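PDB 6A2A: sesquisabinene B synthase 2 from Santalum album, which probably cyclises farnesyl diphosphate to the sesquiterpene sesquisabinene B, with magnesium or manganese as cofactor. Local coordinates for residues 221-224 against 225-228; 552-555 against 556-560; 386-389 against 390-393. One frame throughout, in Å; residues are numbered along the deposited sequence.

Contact 1. Residues 221-224 against 225-228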
loop_
_atom_site.group_PDB
_atom_site.type_symbol
_atom_site.label_atom_id
_atom_site.label_comp_id
_atom_site.label_asym_id
_atom_site.label_seq_id
_atom_site.Cartn_x
_atom_site.Cartn_y
_atom_site.Cartn_z
ATOM N N ARG A 221 0.968 9.411 24.909
ATOM C CA ARG A 221 0.221 10.195 23.932
ATOM C C ARG A 221 -1.187 10.476 24.441
ATOM O O ARG A 221 -1.681 11.614 24.294
ATOM C CB ARG A 221 0.149 9.509 22.566
ATOM C CG ARG A 221 -0.536 10.366 21.504
ATOM C CD ARG A 221 0.221 11.668 21.279
ATOM N NE ARG A 221 -0.402 12.377 20.168
ATOM C CZ ARG A 221 -0.068 13.602 19.745
ATOM N NH1 ARG A 221 0.948 14.264 20.314
ATOM N NH2 ARG A 221 -0.792 14.148 18.781
ATOM N N TYR A 222 -1.840 9.476 25.022
ATOM C CA TYR A 222 -3.188 9.673 25.532
ATOM C C TYR A 222 -3.146 10.528 26.803
ATOM O O TYR A 222 -4.087 11.291 27.024
ATOM C CB TYR A 222 -3.915 8.355 25.772
ATOM C CG TYR A 222 -4.184 7.597 24.503
ATOM C CD1 TYR A 222 -3.243 6.707 23.986
ATOM C CD2 TYR A 222 -5.361 7.754 23.797
ATOM C CE1 TYR A 222 -3.450 6.057 22.778
ATOM C CE2 TYR A 222 -5.581 7.092 22.601
ATOM C CZ TYR A 222 -4.624 6.236 22.088
ATOM O OH TYR A 222 -4.805 5.552 20.915
ATOM N N GLU A 223 -2.071 10.413 27.599
ATOM C CA GLU A 223 -1.914 11.294 28.770
ATOM C C GLU A 223 -1.749 12.747 28.306
ATOM O O GLU A 223 -2.255 13.668 29.001
ATOM C CB GLU A 223 -0.717 10.870 29.635
ATOM C CG GLU A 223 -0.580 11.688 30.921
ATOM C CD GLU A 223 -1.747 11.627 31.890
ATOM O OE1 GLU A 223 -2.720 10.816 31.730
ATOM O OE2 GLU A 223 -1.752 12.540 32.820
ATOM N N ALA A 224 -1.060 12.958 27.220
ATOM C CA ALA A 224 -0.806 14.324 26.735
ATOM C C ALA A 224 -2.143 15.024 26.445
ATOM O O ALA A 224 -2.332 16.210 26.812
ATOM C CB ALA A 224 0.081 14.331 25.538
ATOM N N ARG A 225 -3.042 14.323 25.791
ATOM C CA ARG A 225 -4.308 14.966 25.449
ATOM C C ARG A 225 -5.145 15.276 26.693
ATOM O O ARG A 225 -5.831 16.323 26.724
ATOM C CB ARG A 225 -5.161 14.089 24.534
ATOM C CG ARG A 225 -6.424 14.786 24.046
ATOM C CD ARG A 225 -6.120 15.985 23.182
ATOM N NE ARG A 225 -7.363 16.764 22.944
ATOM C CZ ARG A 225 -7.857 17.707 23.752
ATOM N NH1 ARG A 225 -7.288 17.948 24.919
ATOM N NH2 ARG A 225 -8.901 18.444 23.362
ATOM N N TRP A 226 -5.169 14.380 27.669
ATOM C CA TRP A 226 -5.880 14.614 28.914
ATOM C C TRP A 226 -5.232 15.800 29.649
ATOM O O TRP A 226 -5.934 16.700 30.166
ATOM C CB TRP A 226 -5.843 13.379 29.802
ATOM C CG TRP A 226 -6.587 13.527 31.084
ATOM C CD1 TRP A 226 -7.932 13.353 31.271
ATOM C CD2 TRP A 226 -6.055 13.960 32.348
ATOM N NE1 TRP A 226 -8.254 13.574 32.582
ATOM C CE2 TRP A 226 -7.119 13.942 33.263
ATOM C CE3 TRP A 226 -4.781 14.307 32.807
ATOM C CZ2 TRP A 226 -6.944 14.291 34.604
ATOM C CZ3 TRP A 226 -4.609 14.646 34.139
ATOM C CH2 TRP A 226 -5.674 14.627 35.015
ATOM N N PHE A 227 -3.903 15.768 29.749
ATOM C CA PHE A 227 -3.201 16.770 30.569
ATOM C C PHE A 227 -3.233 18.157 29.900
ATOM O O PHE A 227 -3.114 19.160 30.637
ATOM C CB PHE A 227 -1.782 16.305 30.866
ATOM C CG PHE A 227 -1.079 17.217 31.819
ATOM C CD1 PHE A 227 -1.498 17.310 33.128
ATOM C CD2 PHE A 227 -0.107 18.080 31.361
ATOM C CE1 PHE A 227 -0.904 18.244 33.975
ATOM C CE2 PHE A 227 0.530 18.951 32.219
ATOM C CZ PHE A 227 0.114 19.036 33.524
ATOM N N ILE A 228 -3.332 18.255 28.595
ATOM C CA ILE A 228 -3.466 19.581 27.957
ATOM C C ILE A 228 -4.690 20.308 28.558
ATOM O O ILE A 228 -4.605 21.482 28.908
ATOM C CB ILE A 228 -3.532 19.467 26.431
ATOM C CG1 ILE A 228 -2.140 19.258 25.841
ATOM C CG2 ILE A 228 -4.211 20.679 25.814
ATOM C CD1 ILE A 228 -2.178 18.782 24.421
#
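Glu223 and Trp226, one helical turn apart, run side by side and point the same way, with Glu223 OE2 3.5 Å from Trp226 CE3. The carboxylate and indole planes are 33° apart, and OE2 approaches the benzene end of the indole obliquely. Glu223 CG stands anti to the backbone N (chi1 -175°), and a bend at chi2 (60°) turns the carboxylate forward, toward Trp226 in the next turn. Both oxygens are satisfied by partners outside the turn: OE2 forms a salt bridge with Arg90, and OE1 accepts a hydrogen bond from His209, whose ring also stacks on Trp226. This buried charge is therefore compensated, which would probably favour its ionised form.

The first two main-chain bonds, Arg225 N to Arg221 O and Trp226 N to Tyr222 O, are weak, the former at 3.4 Å. The next two are shorter: Phe227 N lies 2.8 Å from Glu223 O, and Ile228 N bonds to Ala224 O at a similar length. Arg225 turns its guanidinium away to a salt bridge with Asp229, and Tyr222 OH bonds to Met287 O. Successive i to i+4 bonds of this kind are those of an alpha-helix, here helix 220-232 in the all-helical terpene synthase fold.

Contact 2. Residues 552-555 against 556-560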
loop_
_atom_site.group_PDB
_atom_site.type_symbol
_atom_site.label_atom_id
_atom_site.label_comp_id
_atom_site.label_asym_id
_atom_site.label_seq_id
_atom_site.Cartn_x
_atom_site.Cartn_y
_atom_site.Cartn_z
ATOM N N GLN A 552 -11.705 8.022 23.364
ATOM C CA GLN A 552 -10.258 8.194 23.315
ATOM C C GLN A 552 -9.787 8.407 21.870
ATOM O O GLN A 552 -8.924 9.254 21.593
ATOM C CB GLN A 552 -9.582 6.941 23.906
ATOM C CG GLN A 552 -9.763 6.788 25.387
ATOM C CD GLN A 552 -9.271 7.940 26.233
ATOM O OE1 GLN A 552 -9.756 8.094 27.333
ATOM N NE2 GLN A 552 -8.258 8.690 25.797
ATOM N N GLY A 553 -10.317 7.616 20.920
ATOM C CA GLY A 553 -9.993 7.789 19.503
ATOM C C GLY A 553 -10.422 9.148 18.992
ATOM O O GLY A 553 -9.692 9.750 18.203
ATOM N N MET A 554 -11.567 9.662 19.469
ATOM C CA MET A 554 -12.080 10.967 18.983
ATOM C C MET A 554 -11.110 12.058 19.436
ATOM O O MET A 554 -10.739 12.937 18.674
ATOM C CB MET A 554 -13.471 11.290 19.549
ATOM C CG MET A 554 -14.611 10.509 18.912
ATOM S SD MET A 554 -14.866 11.006 17.179
ATOM C CE MET A 554 -16.470 10.272 16.846
ATOM N N SER A 555 -10.660 11.988 20.671
ATOM C CA SER A 555 -9.851 13.120 21.151
ATOM C C SER A 555 -8.409 13.021 20.659
ATOM O O SER A 555 -7.727 14.055 20.534
ATOM C CB SER A 555 -9.916 13.255 22.632
ATOM O OG SER A 555 -9.303 12.163 23.235
ATOM N N VAL A 556 -7.900 11.806 20.442
ATOM C CA VAL A 556 -6.490 11.679 20.119
ATOM C C VAL A 556 -6.236 11.606 18.622
ATOM O O VAL A 556 -5.286 12.188 18.182
ATOM C CB VAL A 556 -5.863 10.520 20.919
ATOM C CG1 VAL A 556 -4.453 10.208 20.471
ATOM C CG2 VAL A 556 -5.901 10.917 22.388
ATOM N N LEU A 557 -7.141 11.024 17.820
ATOM C CA LEU A 557 -6.862 10.807 16.428
ATOM C C LEU A 557 -7.730 11.679 15.510
ATOM O O LEU A 557 -7.246 12.123 14.430
ATOM C CB LEU A 557 -7.098 9.330 16.137
ATOM C CG LEU A 557 -6.926 8.907 14.689
ATOM C CD1 LEU A 557 -5.501 9.116 14.204
ATOM C CD2 LEU A 557 -7.321 7.446 14.515
ATOM N N ILE A 558 -8.997 11.853 15.875
ATOM C CA ILE A 558 -10.001 12.424 14.946
ATOM C C ILE A 558 -10.079 13.952 15.051
ATOM O O ILE A 558 -10.089 14.626 14.022
ATOM C CB ILE A 558 -11.398 11.852 15.208
ATOM C CG1 ILE A 558 -11.457 10.317 15.216
ATOM C CG2 ILE A 558 -12.401 12.453 14.222
ATOM C CD1 ILE A 558 -10.946 9.661 13.990
ATOM N N HIS A 559 -10.246 14.472 16.254
ATOM C CA HIS A 559 -10.575 15.923 16.448
ATOM C C HIS A 559 -9.325 16.709 16.800
ATOM O O HIS A 559 -8.740 16.450 17.854
ATOM C CB HIS A 559 -11.592 16.126 17.572
ATOM C CG HIS A 559 -12.966 15.648 17.261
ATOM N ND1 HIS A 559 -13.748 15.018 18.201
ATOM C CD2 HIS A 559 -13.690 15.661 16.122
ATOM C CE1 HIS A 559 -14.899 14.666 17.655
ATOM N NE2 HIS A 559 -14.885 15.036 16.381
ATOM N N PRO A 560 -8.968 17.707 15.988
ATOM C CA PRO A 560 -7.864 18.582 16.408
ATOM C C PRO A 560 -8.275 19.363 17.665
ATOM O O PRO A 560 -9.480 19.473 17.981
ATOM C CB PRO A 560 -7.572 19.519 15.219
ATOM C CG PRO A 560 -8.229 18.837 14.041
ATOM C CD PRO A 560 -9.390 18.049 14.614
HETATM O O HOH W 1 -9.045 16.397 20.491
#
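Met554 and His559 meet at the end of helix 546-558, the thioether crossing the imidazole at a slant. Met554 SD sits 4.3 Å from the centroid of the His559 ring and 38° off its normal, an oblique sulfur-aromatic contact whose closest ring atom is His559 CE1, 3.7 Å from that sulfur. The methionine starts with CG anti to its carbonyl carbon (chi1 -75°) and bends again at chi2 (-68°), which carries the sulfur to the ring. His559 makes the same first choice, CG opposite its carbonyl carbon and beside the backbone N, which sets the imidazole next to Met554, with ND1 and CE1 facing the methionine CB. The same sulfur lies 4.0 Å from Ile558 CG1 and so touches both residues. Ile558 in turn packs on Phe43, Leu44 and Leu47 of helix 41-50, while Trp39 lies against both Met554 and Ile558.

On another side of the helix, Val556 CG2 rests 3.7 Å from Ser555 OG, and the valine side chain packs on Tyr222 and Arg225 of helix 220-232.

The backbone widens here into a pi-type turn. Gly553 O accepts from both Leu557 N and Ile558 N, and His559 N then reaches back five residues to Met554 O at 2.9 Å. His559 is the first residue to leave helical angles, and a water donates to Ser555 O and His559 O, 2.7 Å from each. The helix end is consequently closed by main-chain and water-mediated hydrogen bonds, with the soft, polarisable sulfur supplying a dispersive contact to the imidazole.

Contact 3. Residues 386-389 against 390-393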
loop_
_atom_site.group_PDB
_atom_site.type_symbol
_atom_site.label_atom_id
_atom_site.label_comp_id
_atom_site.label_asym_id
_atom_site.label_seq_id
_atom_site.Cartn_x
_atom_site.Cartn_y
_atom_site.Cartn_z
ATOM N N ASP A 386 5.945 -19.319 16.555
ATOM C CA ASP A 386 5.934 -19.414 18.033
ATOM C C ASP A 386 4.533 -19.051 18.569
ATOM O O ASP A 386 3.983 -19.711 19.473
ATOM C CB ASP A 386 6.995 -18.512 18.639
ATOM C CG ASP A 386 8.414 -18.961 18.447
ATOM O OD1 ASP A 386 8.677 -20.147 18.073
ATOM O OD2 ASP A 386 9.336 -18.134 18.765
ATOM N N GLN A 387 3.946 -17.975 18.046
ATOM C CA GLN A 387 2.631 -17.510 18.528
ATOM C C GLN A 387 1.532 -18.531 18.237
ATOM O O GLN A 387 0.702 -18.877 19.121
ATOM C CB GLN A 387 2.279 -16.172 17.893
ATOM C CG GLN A 387 1.024 -15.610 18.509
ATOM C CD GLN A 387 0.850 -14.144 18.274
ATOM O OE1 GLN A 387 1.702 -13.496 17.700
ATOM N NE2 GLN A 387 -0.232 -13.619 18.829
ATOM N N LEU A 388 1.521 -19.133 17.056
ATOM C CA LEU A 388 0.437 -20.075 16.798
ATOM C C LEU A 388 0.634 -21.397 17.569
ATOM O O LEU A 388 -0.349 -22.078 17.898
ATOM C CB LEU A 388 0.369 -20.336 15.286
ATOM C CG LEU A 388 0.060 -19.127 14.408
ATOM C CD1 LEU A 388 -0.137 -19.612 12.994
ATOM C CD2 LEU A 388 -1.137 -18.332 14.896
ATOM N N LYS A 389 1.859 -21.742 17.849
ATOM C CA LYS A 389 2.103 -22.879 18.718
ATOM C C LYS A 389 1.545 -22.596 20.114
ATOM O O LYS A 389 0.985 -23.482 20.722
ATOM C CB LYS A 389 3.588 -23.180 18.801
ATOM C CG LYS A 389 4.140 -23.834 17.538
ATOM C CD LYS A 389 5.620 -24.073 17.649
ATOM C CE LYS A 389 6.239 -24.937 16.565
ATOM N NZ LYS A 389 7.718 -24.859 16.666
ATOM N N SER A 390 1.607 -21.342 20.566
ATOM C CA SER A 390 1.086 -21.032 21.874
ATOM C C SER A 390 -0.456 -21.065 21.861
ATOM O O SER A 390 -1.103 -21.439 22.854
ATOM C CB SER A 390 1.684 -19.741 22.391
ATOM O OG SER A 390 0.970 -18.615 21.833
ATOM N N TYR A 391 -1.086 -20.674 20.749
ATOM C CA TYR A 391 -2.541 -20.757 20.624
ATOM C C TYR A 391 -2.968 -22.228 20.660
ATOM O O TYR A 391 -3.968 -22.581 21.268
ATOM C CB TYR A 391 -3.002 -20.198 19.289
ATOM C CG TYR A 391 -3.016 -18.698 19.165
ATOM C CD1 TYR A 391 -2.644 -17.847 20.198
ATOM C CD2 TYR A 391 -3.332 -18.122 17.959
ATOM C CE1 TYR A 391 -2.696 -16.473 20.055
ATOM C CE2 TYR A 391 -3.379 -16.749 17.801
ATOM C CZ TYR A 391 -3.036 -15.914 18.838
ATOM O OH TYR A 391 -3.055 -14.562 18.654
ATOM N N THR A 392 -2.186 -23.020 19.971
ATOM C CA THR A 392 -2.491 -24.456 19.912
ATOM C C THR A 392 -2.438 -25.116 21.311
ATOM O O THR A 392 -3.332 -25.899 21.667
ATOM C CB THR A 392 -1.597 -25.142 18.884
ATOM O OG1 THR A 392 -1.838 -24.485 17.626
ATOM C CG2 THR A 392 -1.944 -26.618 18.797
ATOM N N LYS A 393 -1.430 -24.778 22.101
ATOM C CA LYS A 393 -1.307 -25.282 23.476
ATOM C C LYS A 393 -2.521 -24.894 24.308
ATOM O O LYS A 393 -3.072 -25.735 25.025
ATOM C CB LYS A 393 0.035 -24.819 24.040
ATOM C CG LYS A 393 0.360 -25.316 25.441
ATOM C CD LYS A 393 1.798 -25.030 25.838
ATOM C CE LYS A 393 2.620 -26.274 26.046
ATOM N NZ LYS A 393 4.071 -25.965 26.055
#
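Residues 386-393 form two turns of helix 377-400, in which Ser390, Tyr391, Thr392 and Lys393 each donate their backbone N-H to the carbonyl four residues earlier. Two of these carbonyls also receive a hydroxyl. Ser390 OG, held between its own backbone N and carbonyl carbon (chi1 82°), donates to Gln387 O at 2.7 Å, while Tyr391 N approaches the same oxygen in the carbonyl plane at 3.0 Å. Thr392 OG1 lies 2.8 Å from Leu388 O and, together with Thr392 N, grips that oxygen from opposite faces of its plane. Helix 377-400 belongs to the class I terpene synthase domain, and Tyr391 lies near two of its magnesium-binding residues, with its side chain about 4 Å from that of Asp316 and about 5 Å from that of Glu394. Gln387 extends alongside the tyrosine, its amide turned 77° from the ring and its O over one ring face. There Gln387 NE2 donates a weak bond of 3.0 Å to Tyr391 OH, while Gln387 OE1 takes a hydrogen bond from Asn421. The Leu388 and Tyr391 side chains meet at a slant, Leu388 CD2 lying 3.8 Å from Tyr391 CD2, and Tyr319 meets Tyr391 edge-to-face.

Along the chain the order is contact 1, contact 3, contact 2. Contacts 1 and 3 lie within helices 220-232 and 377-400, and contact 2 spans the end of helix 546-558. Contacts 1 and 2 are neighbours despite being more than 300 residues apart in sequence: their centres are 11 Å apart, and their side chains touch, joining the C-terminal helix to helix 220-232. Contact 3 stands apart, its centre about 36 Å from that of contact 1 and 35 Å from that of contact 2, and it lies across the chain's centre from contact 1. Contacts 1 and 2 thus join two helices away from the metal-binding residues, while contact 3 lies beside those residues, in a helix packed on others of the metal-binding domain.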